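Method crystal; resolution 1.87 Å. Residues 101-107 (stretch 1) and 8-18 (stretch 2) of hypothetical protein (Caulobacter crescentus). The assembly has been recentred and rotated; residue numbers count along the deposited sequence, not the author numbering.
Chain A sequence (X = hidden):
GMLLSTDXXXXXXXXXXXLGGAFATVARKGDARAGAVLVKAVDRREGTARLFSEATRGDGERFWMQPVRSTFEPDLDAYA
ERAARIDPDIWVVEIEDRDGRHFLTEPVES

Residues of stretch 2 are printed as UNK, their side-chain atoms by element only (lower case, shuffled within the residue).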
ATOM      1  N   ARG A 101      -4.228  -3.046 -10.379  1.00 39.33           N
ATOM      2  CA  ARG A 101      -5.031  -2.054  -9.651  1.00 35.64           C
ATOM      3  C   ARG A 101      -4.589  -2.002  -8.231  1.00 35.68           C
ATOM      4  O   ARG A 101      -4.311  -3.049  -7.638  1.00 35.27           O
ATOM      5  CB  ARG A 101      -6.529  -2.399  -9.704  1.00 31.13           C
ATOM      6  CG  ARG A 101      -7.166  -2.171 -11.075  1.00 38.02           C
ATOM      7  CD  ARG A 101      -8.603  -2.644 -11.127  1.00 37.26           C
ATOM      8  NE  ARG A 101      -8.701  -4.102 -10.992  1.00 35.43           N
ATOM      9  CZ  ARG A 101      -9.836  -4.771 -10.824  1.00 48.85           C
ATOM     10  NH1 ARG A 101     -10.993  -4.125 -10.762  1.00 39.19           N
ATOM     11  NH2 ARG A 101      -9.820  -6.091 -10.686  1.00 37.72           N
ATOM     12  N   HIS A 102      -4.572  -0.802  -7.654  1.00 29.12           N
ATOM     13  CA  HIS A 102      -4.206  -0.640  -6.257  1.00 26.91           C
ATOM     14  C   HIS A 102      -5.458  -0.513  -5.347  1.00 28.20           C
ATOM     15  O   HIS A 102      -5.307  -0.614  -4.126  1.00 27.45           O
ATOM     16  CB  HIS A 102      -3.269   0.568  -6.074  1.00 26.50           C
ATOM     17  CG  HIS A 102      -3.791   1.805  -6.746  1.00 28.63           C
ATOM     18  ND1 HIS A 102      -4.906   2.456  -6.285  1.00 28.89           N
ATOM     19  CD2 HIS A 102      -3.349   2.429  -7.864  1.00 29.67           C
ATOM     20  CE1 HIS A 102      -5.096   3.477  -7.105  1.00 28.59           C
ATOM     21  NE2 HIS A 102      -4.184   3.498  -8.078  1.00 28.97           N
ATOM     22  N   PHE A 103      -6.679  -0.244  -5.922  1.00 25.18           N
ATOM     23  CA  PHE A 103      -7.955  -0.102  -5.174  1.00 24.49           C
ATOM     24  C   PHE A 103      -7.937   1.039  -4.126  1.00 26.55           C
ATOM     25  O   PHE A 103      -8.768   1.065  -3.209  1.00 25.44           O
ATOM     26  CB  PHE A 103      -8.348  -1.444  -4.497  1.00 25.81           C
ATOM     27  CG  PHE A 103      -8.549  -2.538  -5.523  1.00 27.84           C
ATOM     28  CD1 PHE A 103      -9.744  -2.641  -6.232  1.00 30.09           C
ATOM     29  CD2 PHE A 103      -7.521  -3.427  -5.831  1.00 29.15           C
ATOM     30  CE1 PHE A 103      -9.925  -3.657  -7.184  1.00 30.54           C
ATOM     31  CE2 PHE A 103      -7.706  -4.438  -6.784  1.00 31.58           C
ATOM     32  CZ  PHE A 103      -8.906  -4.548  -7.449  1.00 28.81           C
ATOM     33  N   LEU A 104      -7.013   1.988  -4.273  1.00 23.12           N
ATOM     34  CA  LEU A 104      -6.939   3.122  -3.340  1.00 22.99           C
ATOM     35  C   LEU A 104      -7.959   4.167  -3.734  1.00 26.87           C
ATOM     36  O   LEU A 104      -8.073   4.474  -4.921  1.00 28.05           O
ATOM     37  CB  LEU A 104      -5.517   3.725  -3.341  1.00 22.99           C
ATOM     38  CG  LEU A 104      -4.405   2.759  -2.857  1.00 27.37           C
ATOM     39  CD1 LEU A 104      -3.007   3.293  -3.206  1.00 27.80           C
ATOM     40  CD2 LEU A 104      -4.569   2.431  -1.371  1.00 26.18           C
ATOM     41  N   THR A 105      -8.673   4.747  -2.761  1.00 23.23           N
ATOM     42  CA  THR A 105      -9.691   5.772  -3.107  1.00 24.40           C
ATOM     43  C   THR A 105      -9.105   7.182  -3.126  1.00 31.23           C
ATOM     44  O   THR A 105      -9.661   8.052  -3.789  1.00 32.15           O
ATOM     45  CB  THR A 105     -10.905   5.717  -2.184  1.00 31.58           C
ATOM     46  OG1 THR A 105     -10.519   6.049  -0.848  1.00 30.42           O
ATOM     47  CG2 THR A 105     -11.608   4.375  -2.222  1.00 31.50           C
ATOM     48  N   GLU A 106      -8.012   7.419  -2.376  1.00 28.54           N
ATOM     49  CA  GLU A 106      -7.346   8.725  -2.309  1.00 28.49           C
ATOM     50  C   GLU A 106      -6.533   8.956  -3.585  1.00 30.34           C
ATOM     51  O   GLU A 106      -6.143   7.981  -4.226  1.00 29.40           O
ATOM     52  CB  GLU A 106      -6.422   8.821  -1.071  1.00 29.95           C
ATOM     53  CG  GLU A 106      -7.094   8.548   0.277  1.00 31.71           C
ATOM     54  CD  GLU A 106      -7.260   7.089   0.659  1.00 40.97           C
ATOM     55  OE1 GLU A 106      -6.697   6.211  -0.037  1.00 29.95           O
ATOM     56  OE2 GLU A 106      -8.007   6.819   1.628  1.00 29.39           O
ATOM     57  N   PRO A 107      -6.195  10.218  -3.933  1.00 29.51           N
ATOM     58  CA  PRO A 107      -5.383  10.453  -5.135  1.00 29.47           C
ATOM     59  C   PRO A 107      -4.010   9.808  -5.046  1.00 32.38           C
ATOM     60  O   PRO A 107      -3.423   9.668  -3.968  1.00 29.83           O
ATOM     61  CB  PRO A 107      -5.264  11.980  -5.188  1.00 31.93           C
ATOM     62  CG  PRO A 107      -6.445  12.486  -4.434  1.00 35.94           C
ATOM     63  CD  PRO A 107      -6.578  11.496  -3.299  1.00 31.27           C
ATOM     64  N   UNK A   8      -9.474  -0.026  10.321  1.00 21.10           N
ATOM     65  CA  UNK A   8     -10.773   0.159   9.632  1.00 19.26           C
ATOM     66  C   UNK A   8     -10.511   0.435   8.133  1.00 22.34           C
ATOM     67  O   UNK A   8     -11.164  -0.128   7.251  1.00 21.63           O
ATOM     68  c   UNK A   8     -11.580   1.289  10.326  1.00 21.24           C
ATOM     69  c   UNK A   8     -12.635   1.948  12.637  1.00 26.11           C
ATOM     70  c   UNK A   8     -11.997   0.839  11.765  1.00 21.84           C
ATOM     71  c   UNK A   8     -12.851   1.666   9.515  1.00 22.84           C
ATOM     72  N   UNK A   9      -9.593   1.331   7.870  1.00 20.72           N
ATOM     73  CA  UNK A   9      -9.210   1.715   6.512  1.00 21.59           C
ATOM     74  C   UNK A   9      -8.615   0.496   5.758  1.00 26.05           C
ATOM     75  O   UNK A   9      -8.909   0.277   4.574  1.00 25.81           O
ATOM     76  c   UNK A   9      -8.327   4.428   4.531  1.00 25.16           C
ATOM     77  c   UNK A   9      -6.736   3.560   3.201  1.00 24.58           C
ATOM     78  c   UNK A   9      -4.978   2.193   2.340  1.00 24.55           C
ATOM     79  c   UNK A   9      -5.002   1.419   3.513  1.00 24.63           C
ATOM     80  c   UNK A   9      -6.761   2.817   4.405  1.00 21.97           C
ATOM     81  c   UNK A   9      -8.209   2.889   6.599  1.00 21.39           C
ATOM     82  c   UNK A   9      -7.770   3.395   5.245  1.00 22.37           C
ATOM     83  c   UNK A   9      -5.854   1.739   4.561  1.00 23.30           C
ATOM     84  n   UNK A   9      -7.692   4.547   3.305  1.00 24.06           N
ATOM     85  c   UNK A   9      -5.858   3.252   2.151  1.00 23.13           C
ATOM     86  N   UNK A  10      -7.774  -0.293   6.437  1.00 23.82           N
ATOM     87  CA  UNK A  10      -7.169  -1.483   5.827  1.00 23.70           C
ATOM     88  C   UNK A  10      -8.270  -2.519   5.499  1.00 27.29           C
ATOM     89  O   UNK A  10      -8.255  -3.072   4.393  1.00 23.61           O
ATOM     90  c   UNK A  10      -5.497  -3.396   6.088  1.00 27.23           C
ATOM     91  c   UNK A  10      -4.847  -1.069   6.800  1.00 25.89           C
ATOM     92  c   UNK A  10      -6.007  -2.075   6.680  1.00 26.97           C
ATOM     93  N   UNK A  11      -9.253  -2.716   6.407  1.00 26.56           N
ATOM     94  CA  UNK A  11     -10.378  -3.640   6.175  1.00 26.37           C
ATOM     95  C   UNK A  11     -11.158  -3.231   4.920  1.00 29.00           C
ATOM     96  O   UNK A  11     -11.548  -4.094   4.125  1.00 27.00           O
ATOM     97  c   UNK A  11     -11.304  -3.693   7.398  1.00 27.45           C
ATOM     98  N   UNK A  12     -11.372  -1.919   4.725  1.00 25.62           N
ATOM     99  CA  UNK A  12     -12.087  -1.438   3.543  1.00 24.45           C
ATOM    100  C   UNK A  12     -11.267  -1.720   2.267  1.00 26.05           C
ATOM    101  O   UNK A  12     -11.828  -2.095   1.241  1.00 24.42           O
ATOM    102  c   UNK A  12     -12.358   0.060   3.663  1.00 24.35           C
ATOM    103  N   UNK A  13      -9.948  -1.494   2.321  1.00 24.90           N
ATOM    104  CA  UNK A  13      -9.083  -1.727   1.152  1.00 24.22           C
ATOM    105  C   UNK A  13      -9.095  -3.224   0.748  1.00 28.82           C
ATOM    106  O   UNK A  13      -9.316  -3.550  -0.435  1.00 26.85           O
ATOM    107  c   UNK A  13      -5.200  -1.194   0.860  1.00 25.25           C
ATOM    108  c   UNK A  13      -7.656  -1.251   1.442  1.00 23.88           C
ATOM    109  c   UNK A  13      -6.838  -0.840  -0.964  1.00 25.97           C
ATOM    110  c   UNK A  13      -6.574  -1.604   0.363  1.00 25.90           C
ATOM    111  N   UNK A  14      -8.908  -4.119   1.739  1.00 26.32           N
ATOM    112  CA  UNK A  14      -8.918  -5.586   1.527  1.00 27.40           C
ATOM    113  C   UNK A  14     -10.227  -5.995   0.946  1.00 29.08           C
ATOM    114  O   UNK A  14     -10.260  -6.698  -0.063  1.00 29.13           O
ATOM    115  c   UNK A  14      -7.124  -6.587   4.863  1.00 39.78           C
ATOM    116  c   UNK A  14      -8.844  -7.906   2.644  1.00 32.55           C
ATOM    117  c   UNK A  14      -8.630  -6.388   2.836  1.00 30.73           C
ATOM    118  c   UNK A  14      -7.251  -6.080   3.401  1.00 31.12           C
ATOM    119  N   UNK A  15     -11.328  -5.535   1.552  1.00 27.71           N
ATOM    120  CA  UNK A  15     -12.670  -5.861   1.109  1.00 28.88           C
ATOM    121  C   UNK A  15     -12.895  -5.448  -0.340  1.00 33.87           C
ATOM    122  O   UNK A  15     -13.366  -6.258  -1.136  1.00 34.53           O
ATOM    123  n   UNK A  15     -18.147  -6.298   1.930  1.00 38.12           N
ATOM    124  c   UNK A  15     -15.981  -4.608   2.574  1.00 42.03           C
ATOM    125  c   UNK A  15     -13.697  -5.184   2.031  1.00 29.72           C
ATOM    126  n   UNK A  15     -19.434  -4.490   1.359  1.00 42.11           N
ATOM    127  n   UNK A  15     -17.273  -4.169   2.068  1.00 43.47           N
ATOM    128  c   UNK A  15     -18.287  -4.981   1.800  1.00 54.35           C
ATOM    129  c   UNK A  15     -15.085  -5.129   1.471  1.00 35.91           C
ATOM    130  N   UNK A  16     -12.553  -4.196  -0.683  1.00 29.70           N
ATOM    131  CA  UNK A  16     -12.676  -3.668  -2.036  1.00 28.89           C
ATOM    132  C   UNK A  16     -11.841  -4.480  -3.047  1.00 30.96           C
ATOM    133  O   UNK A  16     -12.313  -4.776  -4.141  1.00 31.75           O
ATOM    134  c   UNK A  16     -12.620  -1.357  -3.212  1.00 30.96           C
ATOM    135  c   UNK A  16     -12.582   0.144  -2.917  1.00 25.71           C
ATOM    136  c   UNK A  16     -11.218   1.024  -1.033  1.00 30.70           C
ATOM    137  n   UNK A  16     -10.034   1.405  -0.556  1.00 24.68           N
ATOM    138  n   UNK A  16     -12.294   1.106  -0.251  1.00 28.62           N
ATOM    139  c   UNK A  16     -12.220  -2.187  -2.025  1.00 29.49           C
ATOM    140  n   UNK A  16     -11.327   0.581  -2.287  1.00 23.29           N
ATOM    141  N   UNK A  17     -10.584  -4.794  -2.708  1.00 27.30           N
ATOM    142  CA  UNK A  17      -9.705  -5.544  -3.608  1.00 26.96           C
ATOM    143  C   UNK A  17     -10.270  -6.936  -3.845  1.00 33.24           C
ATOM    144  O   UNK A  17     -10.387  -7.354  -4.999  1.00 32.27           O
ATOM    145  c   UNK A  17      -8.296  -5.616  -3.037  1.00 26.61           C
ATOM    146  N   UNK A  18     -10.699  -7.626  -2.757  1.00 31.64           N
ATOM    147  CA  UNK A  18     -11.289  -8.968  -2.861  1.00 32.09           C
ATOM    148  C   UNK A  18     -12.534  -8.956  -3.724  1.00 33.85           C
ATOM    149  O   UNK A  18     -12.663  -9.833  -4.565  1.00 34.08           O
ATOM    150  c   UNK A  18     -10.663 -10.601   0.635  1.00 57.00           C
ATOM    151  o   UNK A  18     -11.740 -10.324   1.215  1.00 46.38           O
ATOM    152  o   UNK A  18      -9.796 -11.364   1.118  1.00 51.03           O
ATOM    153  c   UNK A  18     -10.372  -9.962  -0.708  1.00 44.25           C
ATOM    154  c   UNK A  18     -11.608  -9.560  -1.492  1.00 33.68           C
TER

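Position 8 opens the visible part of a helix that runs through the whole stretch. Its four side-chain carbons fork at the first, one arm being two carbons long, and none comes near stretch 1; this is Ile8, exposed here and in touch with a crystal neighbour, with no contact to stretch 1 that would call for a particular side chain.

At position 9 one carbon leads to fused five- and six-membered rings holding eight carbons and one nitrogen. The ring nitrogen lies 2.8 Å from Glu106 OE2, and a carbon of the six-membered ring 3.7 Å from Leu104 CD2. This is Trp9, whose NE1 donates a hydrogen bond to that carboxylate oxygen, nearly straight at 164°, while CH2 meets the leucine. Both partners meet the ring at its edge, near its plane, so one side chain offers a polar N-H to the carboxylate and hydrocarbon to the leucine.

Position 10 has one carbon carrying two more, and lies out of reach of stretch 1: Val10, whose compact apolar side chain suits a buried site. Positions 11 and 12 each carry a single carbon and touch nothing on stretch 1. They are Ala11 and Ala12, small residues well suited to a helix; their backbone oxygens accept the bonds from N of positions 15 and 16.

Position 13 has four carbons forked at the second. One fork carbon is 3.5 Å from both His102 O and Phe103 O, 3.9 Å from Phe103 CB and 4.0 Å from Leu104 CD2. This is Leu13, and the carbon is CD1. The CA-to-CB bond points sideways, but the side chain's end comes nearer the loop, and its forked apolar end fits this buried place.

Position 14 repeats the pattern of four carbons forked at the first, with one longer arm, none touching stretch 1. It is Ile14; its CA-to-CB bond points away from stretch 1, and a helix readily accommodates this beta-branched residue. Position 15 has three carbons, a nitrogen, then a carbon bearing two nitrogens; Arg15 is extended, exposed and beyond reach of the loop, as a charged side chain can readily be.

The same atoms recur at position 16, but here CA-to-CB points toward stretch 1. The inner nitrogen is 2.8 Å from Phe103 O, an outer one 3.0 Å from Phe103 O, and the carbon joining them 3.6 Å from Thr105 CG2. In Arg16, NE and NH2 both donate to that carbonyl, gripping it in the guanidinium plane, and the threonine methyl packs over a face.

Position 17 has one side-chain carbon, 3.6 Å from Phe103 CD2, while CA sits 3.6 Å from the centroid of the Phe103 ring (CG to CZ), just 7° off the normal. So small a residue, Ala17, lets the ring lie close against the helix backbone.

Position 18, with three carbons, the third carrying two oxygens, is Glu18; its CA-to-CB bond points away from stretch 1, its acid group exposed.

The contact therefore follows positions 9, 13, 16 and 17, spaced so that successive helical turns meet an irregular loop. Phe103 covers Ala17, Leu104 packs against Trp9 and Leu13, and hydrogen bonds from Trp9 and Arg16 fasten the loop through a carboxylate and a backbone carbonyl.

Stretch 2 (8-18) IWVAALIRRAE
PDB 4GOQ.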